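Local coordinates for ATP/GTP-binding site-containing protein A (Brucella abortus, PDB 6NTR) that functions in the periplasm to maintain cell envelope integrity and has a beta-barrel-like fold, at residues E94-V108 with S111-F125. Sequence-based numbering, arbitrary orientation.
Sequences EVRGDAKLEDGKTVV and SKPKENTLDLKGTQF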
# COMPACT_ATOMS: atom_id res chain seq x y z
N GLU A 94 8.67 7.47 -14.24
CA GLU A 94 7.73 8.43 -13.72
C GLU A 94 6.37 8.05 -14.24
O GLU A 94 6.20 7.84 -15.43
CB GLU A 94 8.10 9.84 -14.16
CG GLU A 94 7.12 10.92 -13.73
CD GLU A 94 7.63 12.32 -14.04
OE1 GLU A 94 8.38 12.50 -15.02
OE2 GLU A 94 7.27 13.23 -13.28
N VAL A 95 5.39 7.96 -13.35
CA VAL A 95 4.03 7.64 -13.74
C VAL A 95 3.20 8.73 -13.11
O VAL A 95 3.38 9.05 -11.96
CB VAL A 95 3.56 6.24 -13.30
CG1 VAL A 95 2.11 6.05 -13.68
CG2 VAL A 95 4.40 5.18 -13.98
N ARG A 96 2.31 9.29 -13.90
CA ARG A 96 1.52 10.42 -13.47
C ARG A 96 0.23 10.41 -14.27
O ARG A 96 0.28 10.32 -15.50
CB ARG A 96 2.28 11.73 -13.69
CG ARG A 96 1.67 12.98 -13.05
CD ARG A 96 2.29 14.21 -13.69
NE ARG A 96 3.71 14.31 -13.40
CZ ARG A 96 4.22 14.99 -12.37
NH1 ARG A 96 3.44 15.72 -11.58
NH2 ARG A 96 5.53 14.98 -12.19
N GLY A 97 -0.90 10.51 -13.59
CA GLY A 97 -2.15 10.58 -14.33
C GLY A 97 -3.34 10.84 -13.43
O GLY A 97 -3.21 11.30 -12.30
N ASP A 98 -4.51 10.57 -14.00
CA ASP A 98 -5.76 10.75 -13.30
C ASP A 98 -6.70 9.59 -13.58
O ASP A 98 -6.57 8.89 -14.59
CB ASP A 98 -6.44 12.05 -13.71
CG ASP A 98 -7.55 12.43 -12.75
OD1 ASP A 98 -7.21 12.82 -11.62
OD2 ASP A 98 -8.74 12.29 -13.12
N ALA A 99 -7.65 9.39 -12.68
CA ALA A 99 -8.72 8.44 -12.90
C ALA A 99 -10.00 8.96 -12.25
O ALA A 99 -9.95 9.64 -11.22
CB ALA A 99 -8.38 7.06 -12.35
N LYS A 100 -11.14 8.66 -12.85
CA LYS A 100 -12.41 9.11 -12.30
C LYS A 100 -13.43 8.00 -12.29
O LYS A 100 -13.42 7.13 -13.15
CB LYS A 100 -12.95 10.27 -13.12
CG LYS A 100 -14.15 10.97 -12.51
CD LYS A 100 -14.84 11.87 -13.52
CE LYS A 100 -16.20 12.35 -13.04
NZ LYS A 100 -16.32 12.32 -11.56
N LEU A 101 -14.33 8.03 -11.32
CA LEU A 101 -15.37 7.04 -11.28
C LEU A 101 -16.63 7.67 -11.84
O LEU A 101 -17.32 8.41 -11.16
CB LEU A 101 -15.61 6.53 -9.87
CG LEU A 101 -14.62 5.53 -9.25
CD1 LEU A 101 -15.09 5.04 -7.90
CD2 LEU A 101 -14.26 4.38 -10.17
N GLU A 102 -16.91 7.37 -13.10
CA GLU A 102 -18.08 7.87 -13.78
C GLU A 102 -18.61 6.78 -14.71
O GLU A 102 -17.84 6.12 -15.39
CB GLU A 102 -17.74 9.11 -14.60
CG GLU A 102 -16.76 8.85 -15.72
CD GLU A 102 -16.42 10.10 -16.50
OE1 GLU A 102 -17.03 11.15 -16.23
OE2 GLU A 102 -15.55 10.04 -17.39
N ASP A 103 -19.93 6.60 -14.74
CA ASP A 103 -20.57 5.60 -15.59
C ASP A 103 -20.15 4.15 -15.34
O ASP A 103 -20.04 3.37 -16.27
CB ASP A 103 -20.35 5.94 -17.07
CG ASP A 103 -21.26 5.14 -17.98
OD1 ASP A 103 -22.31 4.68 -17.50
OD2 ASP A 103 -20.92 4.98 -19.17
N GLY A 104 -19.89 3.82 -14.08
CA GLY A 104 -19.56 2.47 -13.69
C GLY A 104 -18.38 1.92 -14.45
O GLY A 104 -18.26 0.73 -14.68
N LYS A 105 -17.49 2.82 -14.82
CA LYS A 105 -16.30 2.46 -15.55
C LYS A 105 -15.21 3.30 -14.95
O LYS A 105 -15.48 4.28 -14.28
CB LYS A 105 -16.46 2.79 -17.03
CG LYS A 105 -16.81 4.24 -17.34
CD LYS A 105 -16.57 4.54 -18.81
CE LYS A 105 -17.41 5.70 -19.33
NZ LYS A 105 -17.52 5.69 -20.82
N THR A 106 -13.97 2.90 -15.17
CA THR A 106 -12.88 3.68 -14.66
C THR A 106 -12.10 4.23 -15.85
O THR A 106 -11.42 3.49 -16.54
CB THR A 106 -11.96 2.84 -13.78
OG1 THR A 106 -11.83 1.54 -14.34
CG2 THR A 106 -12.53 2.72 -12.40
N VAL A 107 -12.20 5.54 -16.06
CA VAL A 107 -11.46 6.22 -17.12
C VAL A 107 -10.17 6.78 -16.53
O VAL A 107 -10.19 7.58 -15.58
CB VAL A 107 -12.31 7.32 -17.77
CG1 VAL A 107 -12.99 8.17 -16.71
CG2 VAL A 107 -11.45 8.18 -18.67
N VAL A 108 -9.04 6.33 -17.07
CA VAL A 108 -7.72 6.67 -16.55
C VAL A 108 -7.03 7.57 -17.56
O VAL A 108 -6.75 7.16 -18.69
CB VAL A 108 -6.89 5.40 -16.30
CG1 VAL A 108 -5.52 5.79 -15.79
CG2 VAL A 108 -7.58 4.51 -15.31
N SER A 111 -0.65 11.45 -17.82
CA SER A 111 0.22 12.49 -18.33
C SER A 111 1.59 11.94 -18.72
O SER A 111 2.18 12.38 -19.72
CB SER A 111 0.38 13.59 -17.28
OG SER A 111 -0.83 13.84 -16.59
N LYS A 112 2.11 10.99 -17.96
CA LYS A 112 3.42 10.40 -18.19
C LYS A 112 3.36 8.93 -17.82
O LYS A 112 2.64 8.56 -16.89
CB LYS A 112 4.52 11.11 -17.39
CG LYS A 112 5.05 12.35 -18.10
CD LYS A 112 6.55 12.52 -17.87
CE LYS A 112 7.08 13.69 -18.70
NZ LYS A 112 8.55 13.90 -18.56
N PRO A 113 4.13 8.08 -18.50
CA PRO A 113 5.20 8.37 -19.48
C PRO A 113 4.71 8.94 -20.82
O PRO A 113 5.27 9.93 -21.32
CB PRO A 113 5.86 7.00 -19.68
CG PRO A 113 4.80 6.02 -19.39
CD PRO A 113 3.89 6.63 -18.37
N LYS A 114 3.67 8.32 -21.39
CA LYS A 114 2.99 8.79 -22.59
C LYS A 114 1.65 9.39 -22.20
O LYS A 114 1.16 9.23 -21.08
CB LYS A 114 2.78 7.64 -23.59
CG LYS A 114 4.06 6.95 -24.05
CD LYS A 114 3.78 5.88 -25.11
CE LYS A 114 4.89 5.80 -26.16
NZ LYS A 114 6.04 4.92 -25.77
N GLU A 115 1.04 10.09 -23.15
CA GLU A 115 -0.25 10.74 -22.91
C GLU A 115 -1.36 9.81 -23.40
O GLU A 115 -1.56 9.68 -24.61
CB GLU A 115 -0.30 12.09 -23.62
CG GLU A 115 -0.43 13.27 -22.68
CD GLU A 115 -0.62 14.56 -23.43
OE1 GLU A 115 0.26 14.91 -24.24
OE2 GLU A 115 -1.66 15.21 -23.21
N ASN A 116 -2.09 9.18 -22.47
CA ASN A 116 -3.04 8.15 -22.86
C ASN A 116 -4.24 8.07 -21.93
O ASN A 116 -4.13 8.33 -20.73
CB ASN A 116 -2.39 6.77 -22.91
CG ASN A 116 -3.18 5.80 -23.74
OD1 ASN A 116 -4.39 5.97 -23.94
ND2 ASN A 116 -2.50 4.79 -24.26
N THR A 117 -5.37 7.67 -22.50
CA THR A 117 -6.63 7.46 -21.81
C THR A 117 -6.99 5.98 -21.81
O THR A 117 -6.74 5.27 -22.78
CB THR A 117 -7.78 8.22 -22.47
OG1 THR A 117 -7.34 9.53 -22.84
CG2 THR A 117 -8.99 8.30 -21.54
N LEU A 118 -7.62 5.54 -20.72
CA LEU A 118 -7.98 4.13 -20.60
C LEU A 118 -9.32 4.02 -19.91
O LEU A 118 -9.47 4.44 -18.76
CB LEU A 118 -6.91 3.37 -19.83
CG LEU A 118 -5.70 3.07 -20.70
CD1 LEU A 118 -4.68 2.30 -19.89
CD2 LEU A 118 -6.15 2.30 -21.93
N ASP A 119 -10.29 3.46 -20.62
CA ASP A 119 -11.51 2.99 -19.98
C ASP A 119 -11.23 1.64 -19.32
O ASP A 119 -10.86 0.68 -20.00
CB ASP A 119 -12.64 2.87 -20.99
CG ASP A 119 -13.55 4.06 -20.96
OD1 ASP A 119 -13.52 4.77 -19.94
OD2 ASP A 119 -14.30 4.29 -21.94
N LEU A 120 -11.40 1.57 -18.00
CA LEU A 120 -11.21 0.33 -17.28
C LEU A 120 -12.49 -0.04 -16.54
O LEU A 120 -13.47 0.72 -16.52
CB LEU A 120 -10.05 0.43 -16.28
CG LEU A 120 -8.63 0.53 -16.80
CD1 LEU A 120 -7.68 0.41 -15.63
CD2 LEU A 120 -8.40 -0.57 -17.80
N LYS A 121 -12.47 -1.22 -15.93
CA LYS A 121 -13.60 -1.74 -15.17
C LYS A 121 -13.86 -0.85 -13.98
O LYS A 121 -12.94 -0.42 -13.33
CB LYS A 121 -13.27 -3.17 -14.72
CG LYS A 121 -14.14 -3.72 -13.59
CD LYS A 121 -13.51 -4.94 -12.93
CE LYS A 121 -12.92 -5.89 -13.94
NZ LYS A 121 -11.76 -6.67 -13.41
N GLY A 122 -15.12 -0.58 -13.69
CA GLY A 122 -15.45 0.27 -12.56
C GLY A 122 -14.94 -0.34 -11.28
O GLY A 122 -15.05 -1.53 -11.08
N THR A 123 -14.39 0.50 -10.41
CA THR A 123 -13.81 0.01 -9.16
C THR A 123 -13.84 1.02 -8.04
O THR A 123 -14.70 1.88 -8.00
CB THR A 123 -12.39 -0.54 -9.37
OG1 THR A 123 -11.94 -1.17 -8.17
CG2 THR A 123 -11.45 0.55 -9.71
N GLN A 124 -12.92 0.88 -7.11
CA GLN A 124 -12.78 1.78 -5.98
C GLN A 124 -11.31 2.20 -5.84
O GLN A 124 -10.45 1.68 -6.52
CB GLN A 124 -13.36 1.21 -4.69
CG GLN A 124 -12.71 -0.06 -4.21
CD GLN A 124 -13.08 -0.39 -2.78
OE1 GLN A 124 -13.71 0.40 -2.10
NE2 GLN A 124 -12.67 -1.54 -2.33
N PHE A 125 -11.05 3.18 -5.00
CA PHE A 125 -9.71 3.67 -4.83
C PHE A 125 -9.22 3.35 -3.44
O PHE A 125 -9.98 2.98 -2.59
CB PHE A 125 -9.58 5.14 -5.22
CG PHE A 125 -9.96 5.43 -6.64
CD1 PHE A 125 -9.34 4.80 -7.66
CD2 PHE A 125 -10.96 6.30 -6.93
CE1 PHE A 125 -9.69 5.04 -8.96
CE2 PHE A 125 -11.31 6.55 -8.22
CZ PHE A 125 -10.69 5.92 -9.24
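A99 and L101 meet the ring of F125 obliquely: CE2 lies 3.6 Å from CG of L101, and CZ 4.0 Å from CB of A99. The side chains of L101 and F125 run antiparallel alongside one another. With CG of F125 beside its backbone N (chi1 -59°), the ring is swung back toward strand 90-102 and onto L101 and A99, while F79 stacks on it. The other flat group that matters is the guanidinium of R96, whose edge meets OE2 of E94 in plane, NH2 to OE2 2.7 Å. E94 in turn reaches across to K112: its OE1 packs on CD of the lysine, and the ion pair with NZ is long.

In the backbone, R96 O accepts from both S111 N and K112 N, a classic beta bulge, and R96 N returns a bond to K112 O. The bulge belongs to the antiparallel meander of strands 90-102, 105-112 and 116-121, two consecutive hairpins of the beta-barrel-like EipB fold. In the second hairpin T106 and V108 form hydrogen-bonded pairs with L120 and L118; V108 N gives to L118 O at 2.6 Å, and T106 N donates to L120 O. V108 lies on the same face as the two leucines, its CG2 4.1 Å from CD1 of L120, and its side chain also touches F149. V107 and D119 share the other face. There the side chains of V107 and T117 run side by side in the same direction, with CG2 of V107 3.8 Å from CG2 of T117, and the aliphatic CD of K105 rests 3.3 Å from D119 OD1. NZ of K105 makes long ion pairs with both D119 and D103. Beyond the strand, T123 brings its CG2 against CG2 of T106, while its OG1 is hydrogen-bonded to T147.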